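Local coordinates for protein mannose-6-phosphate isomerase (Helicobacter pylori, PDB 2QH5) that probably makes GDP-mannose from mannose 1-phosphate and GTP, this chain being the N-terminal nucleotidyltransferase domain of a longer protein, at residues A[110-116]-A[187-191]; A[128-132]-A[257-261]; A[133-139]-A[192-198]; A[152-158]-A[183-187]. All coordinates share one frame. Where two conformers were deposited one is given. Numbering follows the deposited sequence.

Overall arrangement
Following the chain, strand 106-111 leads into contact 1, which closes a long loop by bringing 110-116 to the bend at 187-191. Helix 119-134 supplies contact 2, whose partner, strand 257-261, closes the longest loop of the four. The end of this helix and the start of strand 138-144 form contact 3 with 192-198. Contact 4 joins 152-158 to 183-187 and lies within the spans of contacts 2 and 3; contact 3 lies in turn within contact 2. Contact 1 crosses contacts 2 and 3, and shares N187 with contact 4. Strand 184-194 serves contacts 1, 3 and 4, tying the central sheet, the helix packed on it and the outer antiparallel strands together.

Contact 1 (A[110-116]-A[187-191]); sequences TPSDHLI and NSGMF
This contact joins the PSDH loop of a GT-A nucleotidyltransferase, at the end of strand 106-111, to the NSGM corner of strand 184-194. Residues 110-111 are extended, S112 and D113 turn the chain, and H114-I116 run extended again. T110 lies opposite M190, their CA atoms 4.9 Å apart. The corner is built by two small turns: N187 OD1 accepts from G189 N (3.2 Å, an Asx turn) and S188 OG from M190 N (3.0 Å, an ST turn). G189 has phi/psi 89/-10, where a CB would be jammed against the S188 carbonyl O. P111 CG lies 3.6 Å from G189 O. M190 (m, t, p) spreads its flexible thioether along the loop: CE lies 3.9 Å from T110 CG2, CG 4.0 Å from P111 CD and SD 4.4 Å from I116 CD1. H114 (chi1 -82°) presents its ring edge, with CE1 3.1 Å from S188 O and 3.8 Å from M190 CG, while W266 packs edge-to-face on it. T110 OG1 is hydrogen-bonded to N7 ND2, and Y122 and I126 of helix 119-134 cover M190. Loop and corner probably border the sugar-nucleotide pocket, as in related enzymes of the GT-A nucleotidyltransferase fold.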
loop_
_atom_site.group_PDB
_atom_site.type_symbol
_atom_site.label_atom_id
_atom_site.label_comp_id
_atom_site.label_asym_id
_atom_site.label_seq_id
_atom_site.Cartn_x
_atom_site.Cartn_y
_atom_site.Cartn_z
ATOM N N THR A 110 1.947 -1.543 2.080
ATOM C CA THR A 110 1.688 -1.148 3.468
ATOM C C THR A 110 1.931 0.336 3.692
ATOM O O THR A 110 3.069 0.781 3.616
ATOM C CB THR A 110 2.609 -1.938 4.454
ATOM O OG1 THR A 110 3.989 -1.814 4.062
ATOM C CG2 THR A 110 2.245 -3.409 4.460
ATOM N N PRO A 111 0.868 1.109 3.981
ATOM C CA PRO A 111 1.063 2.515 4.347
ATOM C C PRO A 111 1.875 2.656 5.639
ATOM O O PRO A 111 1.806 1.795 6.508
ATOM C CB PRO A 111 -0.370 3.033 4.545
ATOM C CG PRO A 111 -1.238 2.070 3.801
ATOM C CD PRO A 111 -0.558 0.742 3.969
ATOM N N SER A 112 2.638 3.738 5.755
ATOM C CA SER A 112 3.601 3.897 6.847
ATOM C C SER A 112 3.000 4.511 8.108
ATOM O O SER A 112 3.545 4.342 9.193
ATOM C CB SER A 112 4.785 4.745 6.383
ATOM O OG SER A 112 4.332 5.965 5.828
ATOM N N ASP A 113 1.881 5.217 7.957
ATOM C CA ASP A 113 1.207 5.881 9.082
ATOM C C ASP A 113 0.238 4.957 9.838
ATOM O O ASP A 113 -0.841 5.381 10.267
ATOM C CB ASP A 113 0.495 7.162 8.612
ATOM C CG ASP A 113 -0.432 6.928 7.418
ATOM O OD1 ASP A 113 -0.687 7.890 6.664
ATOM O OD2 ASP A 113 -0.909 5.791 7.222
ATOM N N HIS A 114 0.635 3.696 9.995
ATOM C CA HIS A 114 -0.187 2.692 10.656
ATOM C C HIS A 114 0.403 2.256 11.984
ATOM O O HIS A 114 1.612 2.022 12.099
ATOM C CB HIS A 114 -0.349 1.455 9.769
ATOM C CG HIS A 114 -1.419 1.585 8.729
ATOM N ND1 HIS A 114 -1.542 0.697 7.680
ATOM C CD2 HIS A 114 -2.409 2.497 8.569
ATOM C CE1 HIS A 114 -2.569 1.051 6.928
ATOM N NE2 HIS A 114 -3.108 2.142 7.442
ATOM N N LEU A 115 -0.468 2.135 12.981
ATOM C CA LEU A 115 -0.096 1.555 14.261
ATOM C C LEU A 115 -0.791 0.201 14.405
ATOM O O LEU A 115 -2.021 0.102 14.349
ATOM C CB LEU A 115 -0.477 2.485 15.414
ATOM C CG LEU A 115 0.489 2.646 16.596
ATOM C CD1 LEU A 115 -0.200 3.445 17.702
ATOM C CD2 LEU A 115 1.030 1.314 17.139
ATOM N N ILE A 116 0.018 -0.840 14.567
ATOM C CA ILE A 116 -0.474 -2.195 14.730
ATOM C C ILE A 116 0.281 -2.802 15.905
ATOM O O ILE A 116 1.504 -2.952 15.859
ATOM C CB ILE A 116 -0.300 -3.020 13.429
ATOM C CG1 ILE A 116 -1.359 -2.604 12.402
ATOM C CG2 ILE A 116 -0.420 -4.517 13.701
ATOM C CD1 ILE A 116 -0.945 -2.778 10.960
ATOM N N ASN A 187 -11.744 -0.363 5.049
ATOM C CA ASN A 187 -10.559 -0.739 4.298
ATOM C C ASN A 187 -9.302 -0.226 5.000
ATOM O O ASN A 187 -9.189 0.962 5.310
ATOM C CB ASN A 187 -10.630 -0.217 2.866
ATOM C CG ASN A 187 -9.373 -0.514 2.083
ATOM O OD1 ASN A 187 -8.698 -1.523 2.323
ATOM N ND2 ASN A 187 -9.037 0.370 1.152
ATOM N N SER A 188 -8.362 -1.130 5.250
ATOM C CA SER A 188 -7.152 -0.788 5.983
ATOM C C SER A 188 -6.224 0.068 5.139
ATOM O O SER A 188 -5.407 0.815 5.671
ATOM C CB SER A 188 -6.415 -2.049 6.420
ATOM O OG SER A 188 -5.781 -2.663 5.315
ATOM N N GLY A 189 -6.353 -0.039 3.823
ATOM C CA GLY A 189 -5.449 0.646 2.912
ATOM C C GLY A 189 -4.237 -0.201 2.583
ATOM O O GLY A 189 -3.475 0.151 1.693
ATOM N N MET A 190 -4.057 -1.309 3.306
ATOM C CA MET A 190 -3.030 -2.317 2.992
ATOM C C MET A 190 -3.516 -3.239 1.877
ATOM O O MET A 190 -4.723 -3.370 1.676
ATOM C CB MET A 190 -2.719 -3.179 4.211
ATOM C CG MET A 190 -2.385 -2.430 5.484
ATOM S SD MET A 190 -1.968 -3.589 6.795
ATOM C CE MET A 190 -1.067 -4.842 5.867
ATOM N N PHE A 191 -2.587 -3.893 1.172
ATOM C CA PHE A 191 -2.925 -4.724 0.015
ATOM C C PHE A 191 -1.866 -5.770 -0.232
ATOM O O PHE A 191 -0.693 -5.513 -0.010
ATOM C CB PHE A 191 -3.040 -3.894 -1.269
ATOM C CG PHE A 191 -4.154 -2.902 -1.258
ATOM C CD1 PHE A 191 -3.880 -1.545 -1.156
ATOM C CD2 PHE A 191 -5.477 -3.317 -1.338
ATOM C CE1 PHE A 191 -4.905 -0.621 -1.124
ATOM C CE2 PHE A 191 -6.511 -2.396 -1.307
ATOM C CZ PHE A 191 -6.226 -1.046 -1.204
#

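Contact 2 (A[128-132]-A[257-261]); sequences KAIDL and IKMVE
Helix 128-132 lies along strand 257-261 with their N-to-C directions nearly opposed: the axes of these short segments make 166° and approach to 9.1 Å. A129 is nearest V260 (CA-CA 6.6 Å) and L132 nearest K258 (7.6 Å), so three residues of helix match two of strand. Helical backbone angles hold throughout 128-132, with L132 N bonded to K128 O at 3.2 Å; the strand is fully extended.

Apolar packing carries the contact, and no hydrogen bond crosses it. V260, in the t rotamer, points at the helix and is met by three residues: its CG2 lies 3.8 Å from L132 CD1 and 4.3 Å from A129 CB, and its CG1 lies 4.0 Å from K128 CD. A branched valine is broad enough to meet all three, while A129 is small enough to let the helix settle close to the sheet, where it also touches V139, F141 and V192. L132 (m, t) carries CD1 over the strand to 4.0 Å from K258 CB.

The charged residues add only aliphatic parts. K128 and K258 both start toward the partner and then lead their ammonium ends away, K258 NZ making a weak, long ion pair with D162. M259 points to the other face of the sheet, against Y185 and S157.

Helix 119-134 thus covers one face of the sheet, as the crossover helices of an alpha/beta Rossmann-like GT-A domain do.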
loop_
_atom_site.group_PDB
_atom_site.type_symbol
_atom_site.label_atom_id
_atom_site.label_comp_id
_atom_site.label_asym_id
_atom_site.label_seq_id
_atom_site.Cartn_x
_atom_site.Cartn_y
_atom_site.Cartn_z
ATOM N N LYS A 128 -2.028 -15.478 5.385
ATOM C CA LYS A 128 -3.311 -15.738 4.733
ATOM C C LYS A 128 -3.397 -14.984 3.404
ATOM O O LYS A 128 -3.608 -15.593 2.350
ATOM C CB LYS A 128 -4.483 -15.326 5.634
ATOM C CG LYS A 128 -4.812 -16.286 6.773
ATOM C CD LYS A 128 -6.049 -15.799 7.529
ATOM C CE LYS A 128 -6.547 -16.813 8.551
ATOM N NZ LYS A 128 -5.818 -16.719 9.848
ATOM N N ALA A 129 -3.212 -13.662 3.463
ATOM C CA ALA A 129 -3.259 -12.794 2.279
ATOM C C ALA A 129 -2.317 -13.247 1.174
ATOM O O ALA A 129 -2.670 -13.185 -0.005
ATOM C CB ALA A 129 -2.956 -11.384 2.661
ATOM N N ILE A 130 -1.123 -13.698 1.562
ATOM C CA ILE A 130 -0.147 -14.246 0.625
ATOM C C ILE A 130 -0.701 -15.454 -0.124
ATOM O O ILE A 130 -0.513 -15.583 -1.341
ATOM C CB ILE A 130 1.160 -14.651 1.346
ATOM C CG1 ILE A 130 1.861 -13.423 1.939
ATOM C CG2 ILE A 130 2.100 -15.403 0.400
ATOM C CD1 ILE A 130 2.453 -12.482 0.908
ATOM N N ASP A 131 -1.389 -16.335 0.602
ATOM C CA ASP A 131 -1.912 -17.559 0.003
ATOM C C ASP A 131 -2.983 -17.245 -1.043
ATOM O O ASP A 131 -2.942 -17.791 -2.151
ATOM C CB ASP A 131 -2.425 -18.530 1.068
ATOM C CG ASP A 131 -2.475 -19.968 0.566
ATOM O OD1 ASP A 131 -1.394 -20.537 0.271
ATOM O OD2 ASP A 131 -3.593 -20.527 0.464
ATOM N N LEU A 132 -3.902 -16.338 -0.700
ATOM C CA LEU A 132 -4.914 -15.834 -1.648
ATOM C C LEU A 132 -4.305 -15.166 -2.878
ATOM O O LEU A 132 -4.820 -15.312 -3.987
ATOM C CB LEU A 132 -5.861 -14.845 -0.969
ATOM C CG LEU A 132 -6.784 -15.369 0.125
ATOM C CD1 LEU A 132 -7.413 -14.227 0.913
ATOM C CD2 LEU A 132 -7.845 -16.275 -0.474
ATOM N N ILE A 257 -11.344 -9.543 -5.950
ATOM C CA ILE A 257 -11.042 -9.041 -4.611
ATOM C C ILE A 257 -11.490 -9.969 -3.473
ATOM O O ILE A 257 -12.672 -10.309 -3.369
ATOM C CB ILE A 257 -11.669 -7.638 -4.408
ATOM C CG1 ILE A 257 -11.134 -6.676 -5.467
ATOM C CG2 ILE A 257 -11.402 -7.089 -2.990
ATOM C CD1 ILE A 257 -11.896 -5.381 -5.545
ATOM N N LYS A 258 -10.542 -10.359 -2.619
ATOM C CA LYS A 258 -10.861 -11.047 -1.364
ATOM C C LYS A 258 -10.440 -10.224 -0.146
ATOM O O LYS A 258 -9.646 -9.300 -0.258
ATOM C CB LYS A 258 -10.220 -12.438 -1.320
ATOM C CG LYS A 258 -10.739 -13.410 -2.385
ATOM C CD LYS A 258 -12.178 -13.834 -2.128
ATOM C CE LYS A 258 -12.594 -14.954 -3.066
ATOM N NZ LYS A 258 -13.217 -14.444 -4.308
ATOM N N MET A 259 -10.973 -10.561 1.020
ATOM C CA MET A 259 -10.682 -9.805 2.229
ATOM C C MET A 259 -10.085 -10.718 3.297
ATOM O O MET A 259 -10.349 -11.921 3.311
ATOM C CB MET A 259 -11.960 -9.151 2.755
ATOM C CG MET A 259 -11.731 -7.964 3.673
ATOM S SD MET A 259 -13.222 -7.458 4.544
ATOM C CE MET A 259 -13.126 -8.586 5.926
ATOM N N VAL A 260 -9.255 -10.146 4.166
ATOM C CA VAL A 260 -8.759 -10.818 5.371
ATOM C C VAL A 260 -8.965 -9.851 6.540
ATOM O O VAL A 260 -8.631 -8.680 6.428
ATOM C CB VAL A 260 -7.260 -11.203 5.248
ATOM C CG1 VAL A 260 -6.788 -11.965 6.479
ATOM C CG2 VAL A 260 -7.014 -12.040 4.007
ATOM N N GLU A 261 -9.529 -10.327 7.647
ATOM C CA GLU A 261 -9.806 -9.456 8.798
ATOM C C GLU A 261 -8.543 -9.064 9.563
ATOM O O GLU A 261 -7.695 -9.909 9.857
ATOM C CB GLU A 261 -10.787 -10.122 9.765
ATOM C CG GLU A 261 -12.144 -10.454 9.175
ATOM C CD GLU A 261 -12.910 -11.454 10.020
ATOM O OE1 GLU A 261 -12.872 -11.341 11.264
ATOM O OE2 GLU A 261 -13.551 -12.357 9.438
#

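Contact 3 (A[133-139]-A[192-198]); sequences AQKGFLV and VFQAGVF
Where helix 119-134 ends and strand 138-144 begins, the chain packs against the end of strand 184-194 and the first turn of helix 195-205. V139 and V192 form an antiparallel hydrogen-bonded pair: V139 N to V192 O 2.7 Å, V192 N to V139 O 2.9 Å, V139 CB to V192 CB 4.2 Å. L138 (m, t) is a prominent bump; its CD2 fills a hollow between F193 CB (3.6 Å), V197 CG2 (3.8 Å) and F198 CA (4.1 Å). A133 is small, its CB against V192 CG1 (3.9 Å) and F193 CA (4.0 Å). G136, at phi 108°, closes the helix with a Schellman motif; its O comes within 3.7 Å of V197 CG2. Q194 N-caps the next helix, OE1 accepting weakly from V197 N (3.4 Å). Water 1 donates to A133 O (2.7 Å) and F137 O (2.9 Å) and accepts from Q194 N (2.8 Å). Interlocked apolar side chains thus supply the fit, while the water links backbone groups outside the single bridged pair.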
loop_
_atom_site.group_PDB
_atom_site.type_symbol
_atom_site.label_atom_id
_atom_site.label_comp_id
_atom_site.label_asym_id
_atom_site.label_seq_id
_atom_site.Cartn_x
_atom_site.Cartn_y
_atom_site.Cartn_z
ATOM N N ALA A 133 -3.206 -14.438 -2.671
ATOM C CA ALA A 133 -2.505 -13.749 -3.753
ATOM C C ALA A 133 -1.912 -14.722 -4.767
ATOM O O ALA A 133 -1.872 -14.431 -5.965
ATOM C CB ALA A 133 -1.427 -12.833 -3.187
ATOM N N GLN A 134 -1.458 -15.882 -4.295
ATOM C CA GLN A 134 -0.920 -16.905 -5.197
ATOM C C GLN A 134 -2.010 -17.558 -6.034
ATOM O O GLN A 134 -1.724 -18.171 -7.070
ATOM C CB GLN A 134 -0.164 -17.981 -4.424
ATOM C CG GLN A 134 1.061 -17.483 -3.714
ATOM C CD GLN A 134 1.884 -18.614 -3.148
ATOM O OE1 GLN A 134 1.823 -18.899 -1.947
ATOM N NE2 GLN A 134 2.645 -19.286 -4.014
ATOM N N LYS A 135 -3.256 -17.421 -5.579
ATOM C CA LYS A 135 -4.417 -17.962 -6.296
ATOM C C LYS A 135 -4.873 -17.024 -7.410
ATOM O O LYS A 135 -5.687 -17.402 -8.261
ATOM C CB LYS A 135 -5.568 -18.269 -5.332
ATOM C CG LYS A 135 -5.143 -19.127 -4.154
ATOM C CD LYS A 135 -6.159 -20.203 -3.840
ATOM C CE LYS A 135 -5.515 -21.333 -3.061
ATOM N NZ LYS A 135 -6.225 -22.615 -3.280
ATOM N N GLY A 136 -4.345 -15.802 -7.403
ATOM C CA GLY A 136 -4.598 -14.851 -8.479
ATOM C C GLY A 136 -5.516 -13.718 -8.073
ATOM O O GLY A 136 -6.081 -13.044 -8.935
ATOM N N PHE A 137 -5.648 -13.507 -6.764
ATOM C CA PHE A 137 -6.510 -12.466 -6.200
ATOM C C PHE A 137 -5.766 -11.177 -5.795
ATOM O O PHE A 137 -4.541 -11.183 -5.568
ATOM C CB PHE A 137 -7.245 -13.002 -4.969
ATOM C CG PHE A 137 -8.239 -14.095 -5.263
ATOM C CD1 PHE A 137 -7.962 -15.417 -4.914
ATOM C CD2 PHE A 137 -9.466 -13.801 -5.855
ATOM C CE1 PHE A 137 -8.881 -16.439 -5.166
ATOM C CE2 PHE A 137 -10.387 -14.807 -6.111
ATOM C CZ PHE A 137 -10.094 -16.132 -5.765
ATOM N N LEU A 138 -6.534 -10.086 -5.718
ATOM C CA LEU A 138 -6.124 -8.816 -5.118
ATOM C C LEU A 138 -6.667 -8.778 -3.701
ATOM O O LEU A 138 -7.880 -8.705 -3.495
ATOM C CB LEU A 138 -6.709 -7.622 -5.887
ATOM C CG LEU A 138 -6.438 -7.485 -7.386
ATOM C CD1 LEU A 138 -7.071 -6.211 -7.917
ATOM C CD2 LEU A 138 -4.947 -7.500 -7.671
ATOM N N VAL A 139 -5.775 -8.817 -2.726
ATOM C CA VAL A 139 -6.195 -9.034 -1.359
ATOM C C VAL A 139 -6.197 -7.723 -0.626
ATOM O O VAL A 139 -5.221 -6.975 -0.655
ATOM C CB VAL A 139 -5.297 -10.070 -0.626
ATOM C CG1 VAL A 139 -5.921 -10.478 0.684
ATOM C CG2 VAL A 139 -5.064 -11.292 -1.501
ATOM N N VAL A 192 -2.282 -6.947 -0.703
ATOM C CA VAL A 192 -1.357 -7.971 -1.193
ATOM C C VAL A 192 -1.861 -8.475 -2.536
ATOM O O VAL A 192 -3.064 -8.628 -2.732
ATOM C CB VAL A 192 -1.181 -9.167 -0.206
ATOM C CG1 VAL A 192 -0.138 -10.152 -0.731
ATOM C CG2 VAL A 192 -0.773 -8.683 1.189
ATOM N N PHE A 193 -0.939 -8.685 -3.468
ATOM C CA PHE A 193 -1.225 -9.202 -4.806
ATOM C C PHE A 193 0.088 -9.485 -5.508
ATOM O O PHE A 193 1.123 -8.934 -5.132
ATOM C CB PHE A 193 -2.064 -8.236 -5.674
ATOM C CG PHE A 193 -1.896 -6.764 -5.336
ATOM C CD1 PHE A 193 -0.670 -6.114 -5.494
ATOM C CD2 PHE A 193 -2.988 -6.023 -4.883
ATOM C CE1 PHE A 193 -0.535 -4.770 -5.184
ATOM C CE2 PHE A 193 -2.867 -4.668 -4.578
ATOM C CZ PHE A 193 -1.642 -4.041 -4.714
ATOM N N GLN A 194 0.054 -10.344 -6.518
ATOM C CA GLN A 194 1.208 -10.519 -7.378
ATOM C C GLN A 194 1.303 -9.300 -8.303
ATOM O O GLN A 194 0.280 -8.710 -8.658
ATOM C CB GLN A 194 1.063 -11.805 -8.181
ATOM C CG GLN A 194 2.290 -12.203 -8.955
ATOM C CD GLN A 194 1.956 -13.005 -10.183
ATOM O OE1 GLN A 194 1.437 -12.476 -11.175
ATOM N NE2 GLN A 194 2.250 -14.296 -10.132
ATOM N N ALA A 195 2.528 -8.916 -8.669
ATOM C CA ALA A 195 2.768 -7.736 -9.499
ATOM C C ALA A 195 2.069 -7.843 -10.854
ATOM O O ALA A 195 1.381 -6.913 -11.282
ATOM C CB ALA A 195 4.257 -7.514 -9.680
ATOM N N GLY A 196 2.235 -8.993 -11.501
ATOM C CA GLY A 196 1.632 -9.279 -12.801
ATOM C C GLY A 196 0.120 -9.209 -12.859
ATOM O O GLY A 196 -0.428 -8.574 -13.760
ATOM N N VAL A 197 -0.557 -9.863 -11.912
ATOM C CA VAL A 197 -2.020 -9.781 -11.830
ATOM C C VAL A 197 -2.503 -8.375 -11.479
ATOM O O VAL A 197 -3.518 -7.918 -12.023
ATOM C CB VAL A 197 -2.660 -10.892 -10.905
ATOM C CG1 VAL A 197 -1.609 -11.636 -10.136
ATOM C CG2 VAL A 197 -3.758 -10.332 -9.969
ATOM N N PHE A 198 -1.776 -7.682 -10.600
ATOM C CA PHE A 198 -2.079 -6.274 -10.345
ATOM C C PHE A 198 -2.031 -5.450 -11.638
ATOM O O PHE A 198 -2.946 -4.675 -11.913
ATOM C CB PHE A 198 -1.153 -5.641 -9.307
ATOM C CG PHE A 198 -1.338 -4.156 -9.188
ATOM C CD1 PHE A 198 -0.539 -3.280 -9.905
ATOM C CD2 PHE A 198 -2.358 -3.635 -8.402
ATOM C CE1 PHE A 198 -0.724 -1.922 -9.824
ATOM C CE2 PHE A 198 -2.552 -2.269 -8.313
ATOM C CZ PHE A 198 -1.738 -1.407 -9.027
HETATM O O HOH W 1 -2.205 -11.954 -7.031
#

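Contact 4 (A[152-158]-A[183-187]); sequences FGYIESP and GFYFN
Strands 153-156 and 184-187 run antiparallel, their short axes at 141° and 4.6 Å apart, pairing Y154 with F186, I155 with Y185 and E156 with F184. Four backbone hydrogen bonds join them: N187 N to G153 O (2.7 Å), I155 N to Y185 O (2.9 Å), Y185 N to I155 O (3.0 Å) and S157 N to G183 O (2.8 Å). At the G153/N187 end, water 2 accepts from G153 N (2.8 Å) and donates to N187 O (3.2 Å). A CB on G153 would crowd N187 CB. On one face F186 turns its ring edge to the face of Y154, F152 joins this aromatic cluster, and E156 CG lies over the F184 ring. E156 OE2 forms a salt bridge with R165, N187 OD1 accepts from G189 N, and Y154 OH and S157 OG bond weakly to N149 O and G160 N. I155 and Y185 share the other face. With strand 165-168, three antiparallel strands extend to the sheet's edge in this GT-A nucleotidyltransferase domain.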
loop_
_atom_site.group_PDB
_atom_site.type_symbol
_atom_site.label_atom_id
_atom_site.label_comp_id
_atom_site.label_asym_id
_atom_site.label_seq_id
_atom_site.Cartn_x
_atom_site.Cartn_y
_atom_site.Cartn_z
ATOM N N PHE A 152 -12.970 7.068 5.054
ATOM C CA PHE A 152 -12.488 5.708 4.814
ATOM C C PHE A 152 -13.174 4.988 3.656
ATOM O O PHE A 152 -14.220 5.423 3.160
ATOM C CB PHE A 152 -12.620 4.865 6.083
ATOM C CG PHE A 152 -11.473 5.016 7.034
ATOM C CD1 PHE A 152 -10.196 4.604 6.672
ATOM C CD2 PHE A 152 -11.668 5.553 8.297
ATOM C CE1 PHE A 152 -9.131 4.741 7.550
ATOM C CE2 PHE A 152 -10.610 5.691 9.185
ATOM C CZ PHE A 152 -9.339 5.284 8.811
ATOM N N GLY A 153 -12.557 3.886 3.232
ATOM C CA GLY A 153 -13.148 2.971 2.260
ATOM C C GLY A 153 -13.953 1.891 2.961
ATOM O O GLY A 153 -13.563 1.387 4.020
ATOM N N TYR A 154 -15.089 1.544 2.372
ATOM C CA TYR A 154 -15.980 0.557 2.964
ATOM C C TYR A 154 -15.990 -0.710 2.133
ATOM O O TYR A 154 -16.295 -0.680 0.937
ATOM C CB TYR A 154 -17.399 1.116 3.094
ATOM C CG TYR A 154 -17.610 2.012 4.296
ATOM C CD1 TYR A 154 -16.917 3.217 4.433
ATOM C CD2 TYR A 154 -18.513 1.658 5.296
ATOM C CE1 TYR A 154 -17.110 4.036 5.533
ATOM C CE2 TYR A 154 -18.714 2.472 6.397
ATOM C CZ TYR A 154 -18.009 3.656 6.509
ATOM O OH TYR A 154 -18.212 4.461 7.603
ATOM N N ILE A 155 -15.637 -1.819 2.775
ATOM C CA ILE A 155 -15.719 -3.137 2.150
ATOM C C ILE A 155 -16.973 -3.858 2.636
ATOM O O ILE A 155 -17.137 -4.082 3.838
ATOM C CB ILE A 155 -14.495 -4.022 2.489
ATOM C CG1 ILE A 155 -13.185 -3.291 2.203
ATOM C CG2 ILE A 155 -14.560 -5.320 1.711
ATOM C CD1 ILE A 155 -11.973 -3.936 2.853
ATOM N N GLU A 156 -17.861 -4.211 1.709
ATOM C CA GLU A 156 -18.996 -5.062 2.058
ATOM C C GLU A 156 -18.580 -6.515 1.966
ATOM O O GLU A 156 -18.264 -7.007 0.886
ATOM C CB GLU A 156 -20.208 -4.829 1.154
ATOM C CG GLU A 156 -21.425 -5.648 1.596
ATOM C CD GLU A 156 -22.702 -5.304 0.849
ATOM O OE1 GLU A 156 -23.665 -6.093 0.924
ATOM O OE2 GLU A 156 -22.756 -4.245 0.196
ATOM N N SER A 157 -18.567 -7.192 3.104
ATOM C CA SER A 157 -18.284 -8.616 3.120
ATOM C C SER A 157 -19.150 -9.306 4.169
ATOM O O SER A 157 -18.936 -9.143 5.374
ATOM C CB SER A 157 -16.800 -8.888 3.360
ATOM O OG SER A 157 -16.583 -9.354 4.672
ATOM N N PRO A 158 -20.160 -10.067 3.705
ATOM C CA PRO A 158 -21.027 -10.773 4.645
ATOM C C PRO A 158 -20.271 -11.866 5.406
ATOM O O PRO A 158 -20.444 -12.000 6.618
ATOM C CB PRO A 158 -22.107 -11.382 3.738
ATOM C CG PRO A 158 -21.468 -11.478 2.376
ATOM C CD PRO A 158 -20.550 -10.303 2.298
ATOM N N GLY A 183 -21.763 -6.575 8.499
ATOM C CA GLY A 183 -20.991 -7.166 7.407
ATOM C C GLY A 183 -20.237 -6.113 6.608
ATOM O O GLY A 183 -19.936 -6.309 5.423
ATOM N N PHE A 184 -19.941 -4.992 7.266
ATOM C CA PHE A 184 -19.162 -3.907 6.674
ATOM C C PHE A 184 -17.877 -3.647 7.452
ATOM O O PHE A 184 -17.885 -3.580 8.685
ATOM C CB PHE A 184 -19.993 -2.630 6.574
ATOM C CG PHE A 184 -20.744 -2.507 5.286
ATOM C CD1 PHE A 184 -22.066 -2.913 5.197
ATOM C CD2 PHE A 184 -20.118 -2.000 4.151
ATOM C CE1 PHE A 184 -22.761 -2.808 4.000
ATOM C CE2 PHE A 184 -20.805 -1.885 2.951
ATOM C CZ PHE A 184 -22.129 -2.289 2.873
ATOM N N TYR A 185 -16.778 -3.510 6.715
ATOM C CA TYR A 185 -15.461 -3.285 7.301
ATOM C C TYR A 185 -14.817 -2.017 6.730
ATOM O O TYR A 185 -15.080 -1.629 5.586
ATOM C CB TYR A 185 -14.538 -4.477 7.026
ATOM C CG TYR A 185 -14.977 -5.821 7.579
ATOM C CD1 TYR A 185 -14.337 -6.384 8.683
ATOM C CD2 TYR A 185 -15.999 -6.550 6.976
ATOM C CE1 TYR A 185 -14.719 -7.625 9.182
ATOM C CE2 TYR A 185 -16.394 -7.786 7.473
ATOM C CZ TYR A 185 -15.750 -8.318 8.570
ATOM O OH TYR A 185 -16.145 -9.545 9.052
ATOM N N PHE A 186 -13.976 -1.371 7.534
ATOM C CA PHE A 186 -13.113 -0.301 7.040
ATOM C C PHE A 186 -11.999 -0.925 6.222
ATOM O O PHE A 186 -11.380 -1.903 6.644
ATOM C CB PHE A 186 -12.472 0.483 8.191
ATOM C CG PHE A 186 -13.382 1.491 8.842
ATOM C CD1 PHE A 186 -14.188 2.328 8.074
ATOM C CD2 PHE A 186 -13.401 1.628 10.230
ATOM C CE1 PHE A 186 -15.017 3.270 8.676
ATOM C CE2 PHE A 186 -14.225 2.563 10.840
ATOM C CZ PHE A 186 -15.034 3.390 10.061
ATOM N N ASN A 187 -11.744 -0.363 5.049
ATOM C CA ASN A 187 -10.559 -0.739 4.298
ATOM C C ASN A 187 -9.302 -0.226 5.000
ATOM O O ASN A 187 -9.189 0.962 5.310
ATOM C CB ASN A 187 -10.630 -0.217 2.866
ATOM C CG ASN A 187 -9.373 -0.514 2.083
ATOM O OD1 ASN A 187 -8.698 -1.523 2.323
ATOM N ND2 ASN A 187 -9.037 0.370 1.152
HETATM O O HOH W 2 -9.863 3.123 3.057
#